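Local coordinates for glycerol uptake operon antiterminator-related protein (PDB 1VKF) that is a TIM-barrel protein of the glycerol-3-phosphate-responsive antiterminator family and probably takes part in transcriptional control of glycerol uptake, at residues W22-I27 against L49-D54; V59-D64 against L77-A82. All blocks are in the same frame, centred on the assembly; numbering follows the deposited sequence.

Interaction 1: residues W22-I27 against L49-D54; sequences WDMDSI and LKILKD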
loop_
_atom_site.group_PDB
_atom_site.type_symbol
_atom_site.label_atom_id
_atom_site.label_comp_id
_atom_site.label_asym_id
_atom_site.label_seq_id
_atom_site.Cartn_x
_atom_site.Cartn_y
_atom_site.Cartn_z
ATOM N N TRP A 22 5.121 4.438 9.893
ATOM C CA TRP A 22 4.294 5.605 10.286
ATOM C C TRP A 22 5.151 6.795 10.688
ATOM O O TRP A 22 4.689 7.930 10.731
ATOM C CB TRP A 22 3.384 5.231 11.447
ATOM C CG TRP A 22 2.190 4.532 10.989
ATOM C CD1 TRP A 22 1.918 3.180 11.122
ATOM C CD2 TRP A 22 1.092 5.096 10.275
ATOM N NE1 TRP A 22 0.701 2.896 10.545
ATOM C CE2 TRP A 22 0.165 4.053 10.029
ATOM C CE3 TRP A 22 0.779 6.397 9.818
ATOM C CZ2 TRP A 22 -1.028 4.259 9.348
ATOM C CZ3 TRP A 22 -0.414 6.601 9.192
ATOM C CH2 TRP A 22 -1.308 5.535 8.936
ATOM N N ASP A 23 6.372 6.536 11.073
ATOM C CA ASP A 23 7.260 7.654 11.282
ATOM C C ASP A 23 8.691 7.254 11.034
ATOM O O ASP A 23 9.031 6.067 10.932
ATOM C CB ASP A 23 7.055 8.308 12.664
ATOM C CG ASP A 23 7.871 7.661 13.721
ATOM O OD1 ASP A 23 7.765 6.434 13.778
ATOM O OD2 ASP A 23 8.661 8.274 14.507
HETATM N N MSE A 24 9.505 8.283 10.884
HETATM C CA MSE A 24 10.846 8.175 10.330
HETATM C C MSE A 24 11.916 8.592 11.336
HETATM O O MSE A 24 13.088 8.711 10.993
HETATM C CB MSE A 24 10.932 9.069 9.099
HETATM C CG MSE A 24 10.101 8.543 7.973
HETATM SE SE MSE A 24 10.777 6.838 7.252
HETATM C CE MSE A 24 12.665 7.374 6.775
ATOM N N ASP A 25 11.524 8.831 12.575
ATOM C CA ASP A 25 12.502 9.276 13.579
ATOM C C ASP A 25 13.199 8.035 14.114
ATOM O O ASP A 25 14.423 7.938 14.032
ATOM C CB ASP A 25 11.842 10.093 14.699
ATOM C CG ASP A 25 12.871 10.822 15.600
ATOM O OD1 ASP A 25 13.952 10.258 15.891
ATOM O OD2 ASP A 25 12.680 11.963 16.079
ATOM N N SER A 26 12.430 7.084 14.634
ATOM C CA SER A 26 13.007 5.856 15.177
ATOM C C SER A 26 12.585 4.760 14.235
ATOM O O SER A 26 11.391 4.477 14.130
ATOM C CB SER A 26 12.503 5.571 16.598
ATOM O OG SER A 26 12.763 6.659 17.471
ATOM N N ILE A 27 13.552 4.174 13.523
ATOM C CA ILE A 27 13.249 3.222 12.473
ATOM C C ILE A 27 13.791 1.840 12.780
ATOM O O ILE A 27 13.041 0.882 12.700
ATOM C CB ILE A 27 13.803 3.710 11.130
ATOM C CG1 ILE A 27 13.247 5.107 10.801
ATOM C CG2 ILE A 27 13.434 2.759 10.034
ATOM C CD1 ILE A 27 13.832 5.707 9.520
ATOM N N LEU A 49 12.357 9.513 1.779
ATOM C CA LEU A 49 12.580 8.562 0.707
ATOM C C LEU A 49 14.057 8.222 0.466
ATOM O O LEU A 49 14.391 7.061 0.218
ATOM C CB LEU A 49 11.965 9.020 -0.600
ATOM C CG LEU A 49 10.415 9.037 -0.534
ATOM C CD1 LEU A 49 9.811 9.769 -1.686
ATOM C CD2 LEU A 49 9.914 7.593 -0.554
ATOM N N LYS A 50 14.928 9.216 0.528
ATOM C CA LYS A 50 16.368 8.972 0.436
ATOM C C LYS A 50 16.821 7.949 1.493
ATOM O O LYS A 50 17.603 7.058 1.167
ATOM C CB LYS A 50 17.148 10.266 0.626
ATOM C CG LYS A 50 18.661 10.043 0.732
ATOM C CD LYS A 50 19.471 11.234 0.320
ATOM C CE LYS A 50 20.992 10.904 0.267
ATOM N NZ LYS A 50 21.264 9.583 -0.360
ATOM N N ILE A 51 16.368 8.091 2.735
ATOM C CA ILE A 51 16.758 7.165 3.814
ATOM C C ILE A 51 16.363 5.725 3.390
ATOM O O ILE A 51 17.144 4.770 3.525
ATOM C CB ILE A 51 16.150 7.548 5.181
ATOM C CG1 ILE A 51 16.776 8.816 5.737
ATOM C CG2 ILE A 51 16.250 6.362 6.165
ATOM C CD1 ILE A 51 15.887 9.471 6.861
ATOM N N LEU A 52 15.137 5.568 2.892
ATOM C CA LEU A 52 14.571 4.257 2.634
ATOM C C LEU A 52 15.153 3.680 1.355
ATOM O O LEU A 52 15.473 2.483 1.292
ATOM C CB LEU A 52 13.054 4.354 2.525
ATOM C CG LEU A 52 12.352 4.713 3.853
ATOM C CD1 LEU A 52 10.865 4.939 3.562
ATOM C CD2 LEU A 52 12.528 3.666 4.910
ATOM N N LYS A 53 15.341 4.522 0.349
ATOM C CA LYS A 53 15.919 4.055 -0.912
ATOM C C LYS A 53 17.394 3.669 -0.692
ATOM O O LYS A 53 17.881 2.741 -1.293
ATOM C CB LYS A 53 15.778 5.102 -2.027
ATOM C CG LYS A 53 14.290 5.361 -2.498
ATOM C CD LYS A 53 13.594 4.119 -3.068
ATOM C CE LYS A 53 14.336 3.570 -4.308
ATOM N NZ LYS A 53 13.820 2.214 -4.821
ATOM N N ASP A 54 18.078 4.378 0.189
ATOM C CA ASP A 54 19.475 4.079 0.537
ATOM C C ASP A 54 19.601 2.672 1.173
ATOM O O ASP A 54 20.669 2.038 1.052
ATOM C CB ASP A 54 20.027 5.130 1.489
ATOM C CG ASP A 54 20.557 6.397 0.752
ATOM O OD1 ASP A 54 20.554 6.427 -0.508
ATOM O OD2 ASP A 54 21.001 7.387 1.344
#
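Met-24, a selenomethionine, lays its terminal methyl between Ile-51 and Leu-52 on helix 45-54, a worked example of how a bent, unbranched side chain can pack a loop against a helix. Every link across this contact is apolar. The Met-24 chain leaves its backbone with CG anti to the carbonyl carbon (chi1 -69°) and then bends at both chi2 and chi3, a hooked shape that carries CE to the helix. There CE meets Ile-51 CG2 at 3.8 Å and Leu-52 CG at 4.0 Å, tip to tip in both cases. Ile-51 offers the methyl three atoms, since CB and CD1 come about as near as CG2, while the selenium follows behind at 4.2 Å from Leu-52 CD1. Ile-27 adds a looser touch: its CD1 comes obliquely to Ile-51 CG2 at 4.2 Å, putting that one branch in contact with both loop residues.

The polar side-chain bonds stay within each segment. On the helix, Lys-50 NZ forms a salt bridge of 2.8 Å with Asp-54 OD2, using the syn lone pair of that oxygen and joining residues one turn apart. In the loop, Asp-25 N makes a weak hydrogen bond to Asp-23 OD2.

Neighbouring parts extend the apolar patch inward: Met-24 also touches Leu-37 and Leu-52 touches Val-35, both on strand 34-41. The loop is also held through its backbone, where Ile-27 O accepts a hydrogen bond from Arg-179 NH2. The segments bury 178 Å² between them, and of the four touching residues Leu-52 alone is fully buried. The loop between strands 16-21 and 34-41, where a regular (beta/alpha)8 barrel would carry a helix, packs here on helix 45-54, the helix that follows strand 34-41.

Interaction 2: residues V59-D64 against L77-A82; sequences VFVDMD and LFVKKA
Val-61 and Val-79 meet tip to tip, and the conformations of these two branched side chains show how a strand and a helix can pack together through very few atoms. Val-79 holds CG1 anti to its own backbone nitrogen (chi1 171°), which directs this methyl at Val-61, 3.9 Å from its CB. The same methyl also lies 4.2 Å from Val-61 CG2, the branch that stands anti to the carbonyl carbon. The other branch of Val-79, CG2, is turned to Met-63 and approaches the CB of that selenomethionine at 4.4 Å. Both methyls of one helix residue are thus engaged, one by the strand and one by the short 3-10 segment after it.

Asp-62 points away from the helix and is occupied elsewhere: its OD1 accepts from Asp-64 N at 2.9 Å, an Asx turn that ties the end of the strand to the 3-10 segment. The donor meets OD1 on the anti side, 24° out of the carboxylate plane.

Leu-69, Ala-84 and Ile-87 also touch Val-79. With its three touching residues buried and no hydrogen bond across, this contact rests on shape and exclusion of water.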
loop_
_atom_site.group_PDB
_atom_site.type_symbol
_atom_site.label_atom_id
_atom_site.label_comp_id
_atom_site.label_asym_id
_atom_site.label_seq_id
_atom_site.Cartn_x
_atom_site.Cartn_y
_atom_site.Cartn_z
ATOM N N VAL A 59 9.835 1.537 -2.406
ATOM C CA VAL A 59 9.002 2.358 -1.525
ATOM C C VAL A 59 7.771 2.892 -2.256
ATOM O O VAL A 59 7.889 3.581 -3.262
ATOM C CB VAL A 59 9.780 3.547 -0.883
ATOM C CG1 VAL A 59 8.905 4.295 0.113
ATOM C CG2 VAL A 59 11.033 3.082 -0.224
ATOM N N PHE A 60 6.593 2.534 -1.740
ATOM C CA PHE A 60 5.334 3.124 -2.135
ATOM C C PHE A 60 4.909 4.111 -1.043
ATOM O O PHE A 60 5.133 3.904 0.172
ATOM C CB PHE A 60 4.243 2.042 -2.380
ATOM C CG PHE A 60 4.393 1.319 -3.651
ATOM C CD1 PHE A 60 5.487 0.496 -3.887
ATOM C CD2 PHE A 60 3.436 1.470 -4.580
ATOM C CE1 PHE A 60 5.606 -0.163 -5.099
ATOM C CE2 PHE A 60 3.526 0.783 -5.823
ATOM C CZ PHE A 60 4.627 0.007 -6.058
ATOM N N VAL A 61 4.428 5.271 -1.484
ATOM C CA VAL A 61 4.060 6.331 -0.580
ATOM C C VAL A 61 2.543 6.483 -0.590
ATOM O O VAL A 61 1.945 6.596 -1.648
ATOM C CB VAL A 61 4.652 7.682 -1.027
ATOM C CG1 VAL A 61 4.148 8.825 -0.174
ATOM C CG2 VAL A 61 6.155 7.593 -0.929
ATOM N N ASP A 62 1.929 6.521 0.573
ATOM C CA ASP A 62 0.488 6.839 0.664
ATOM C C ASP A 62 0.323 8.337 0.518
ATOM O O ASP A 62 0.521 9.100 1.457
ATOM C CB ASP A 62 -0.114 6.401 1.993
ATOM C CG ASP A 62 -1.622 6.603 2.022
ATOM O OD1 ASP A 62 -2.131 7.421 1.241
ATOM O OD2 ASP A 62 -2.383 5.988 2.806
HETATM N N MSE A 63 0.043 8.752 -0.693
HETATM C CA MSE A 63 0.020 10.146 -1.070
HETATM C C MSE A 63 -1.119 10.877 -0.344
HETATM O O MSE A 63 -1.047 12.089 -0.090
HETATM C CB MSE A 63 -0.005 10.297 -2.572
HETATM C CG MSE A 63 -1.283 9.878 -3.173
HETATM SE SE MSE A 63 -1.303 10.169 -5.102
HETATM C CE MSE A 63 -1.552 12.187 -5.064
ATOM N N ASP A 64 -2.119 10.121 0.114
ATOM C CA ASP A 64 -3.227 10.754 0.817
ATOM C C ASP A 64 -2.863 11.229 2.208
ATOM O O ASP A 64 -3.628 12.000 2.798
ATOM C CB ASP A 64 -4.390 9.766 0.990
ATOM C CG ASP A 64 -4.900 9.174 -0.288
ATOM O OD1 ASP A 64 -4.694 9.701 -1.404
ATOM O OD2 ASP A 64 -5.625 8.133 -0.235
ATOM N N LEU A 77 3.191 13.501 -9.557
ATOM C CA LEU A 77 4.508 13.814 -10.127
ATOM C C LEU A 77 5.475 14.342 -9.064
ATOM O O LEU A 77 6.659 14.020 -9.140
ATOM C CB LEU A 77 4.445 14.810 -11.291
ATOM C CG LEU A 77 3.727 14.222 -12.496
ATOM C CD1 LEU A 77 3.564 15.284 -13.575
ATOM C CD2 LEU A 77 4.436 12.971 -12.991
ATOM N N PHE A 78 5.018 15.088 -8.028
ATOM C CA PHE A 78 5.839 15.500 -6.951
ATOM C C PHE A 78 6.363 14.335 -6.131
ATOM O O PHE A 78 7.546 14.297 -5.786
ATOM C CB PHE A 78 5.025 16.438 -6.030
ATOM C CG PHE A 78 5.768 16.964 -4.861
ATOM C CD1 PHE A 78 5.782 16.227 -3.716
ATOM C CD2 PHE A 78 6.454 18.163 -4.954
ATOM C CE1 PHE A 78 6.473 16.696 -2.579
ATOM C CE2 PHE A 78 7.134 18.665 -3.833
ATOM C CZ PHE A 78 7.152 17.910 -2.661
ATOM N N VAL A 79 5.486 13.369 -5.867
ATOM C CA VAL A 79 5.868 12.214 -5.106
ATOM C C VAL A 79 6.896 11.372 -5.947
ATOM O O VAL A 79 7.867 10.854 -5.380
ATOM C CB VAL A 79 4.599 11.395 -4.705
ATOM C CG1 VAL A 79 5.006 10.078 -4.113
ATOM C CG2 VAL A 79 3.788 12.221 -3.717
ATOM N N LYS A 80 6.696 11.258 -7.257
ATOM C CA LYS A 80 7.676 10.602 -8.107
ATOM C C LYS A 80 9.035 11.318 -8.086
ATOM O O LYS A 80 10.092 10.680 -7.878
ATOM C CB LYS A 80 7.133 10.444 -9.539
ATOM C CG LYS A 80 8.049 9.652 -10.474
ATOM C CD LYS A 80 7.929 8.154 -10.158
ATOM C CE LYS A 80 8.701 7.274 -11.151
ATOM N NZ LYS A 80 10.074 7.015 -10.640
ATOM N N LYS A 81 9.012 12.638 -8.206
ATOM C CA LYS A 81 10.253 13.465 -8.119
ATOM C C LYS A 81 10.979 13.320 -6.801
ATOM O O LYS A 81 12.241 13.379 -6.712
ATOM C CB LYS A 81 9.896 14.937 -8.331
ATOM C CG LYS A 81 9.685 15.334 -9.774
ATOM C CD LYS A 81 10.256 16.733 -10.087
ATOM C CE LYS A 81 10.343 16.934 -11.600
ATOM N NZ LYS A 81 10.560 18.358 -11.997
ATOM N N ALA A 82 10.216 13.131 -5.735
ATOM C CA ALA A 82 10.814 12.966 -4.419
ATOM C C ALA A 82 11.540 11.648 -4.262
ATOM O O ALA A 82 12.278 11.502 -3.328
ATOM C CB ALA A 82 9.771 13.114 -3.312
#

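How the interactions relate
From the N terminus, the chain leaves strand 16-21, enters the loop that contains 22-27, runs through strand 34-41 and reaches helix 45-54, where interaction 1 closes its loop. It then passes through a short turn into strand 58-62, and interaction 2 opens there, closing on helix 73-82. The two loops follow in series, neither nesting nor crossing. Their centres are about 14 Å apart, yet the contacts meet through helix 45-54: Leu-49 CD2 packs 3.5 Å from Val-59 CG1, and Leu-49 CD1 lies 3.4 Å from Ala-82 O. Interaction 1 packs the helix-less loop onto helix 45-54, and interaction 2 packs the next strand against the helix that follows it.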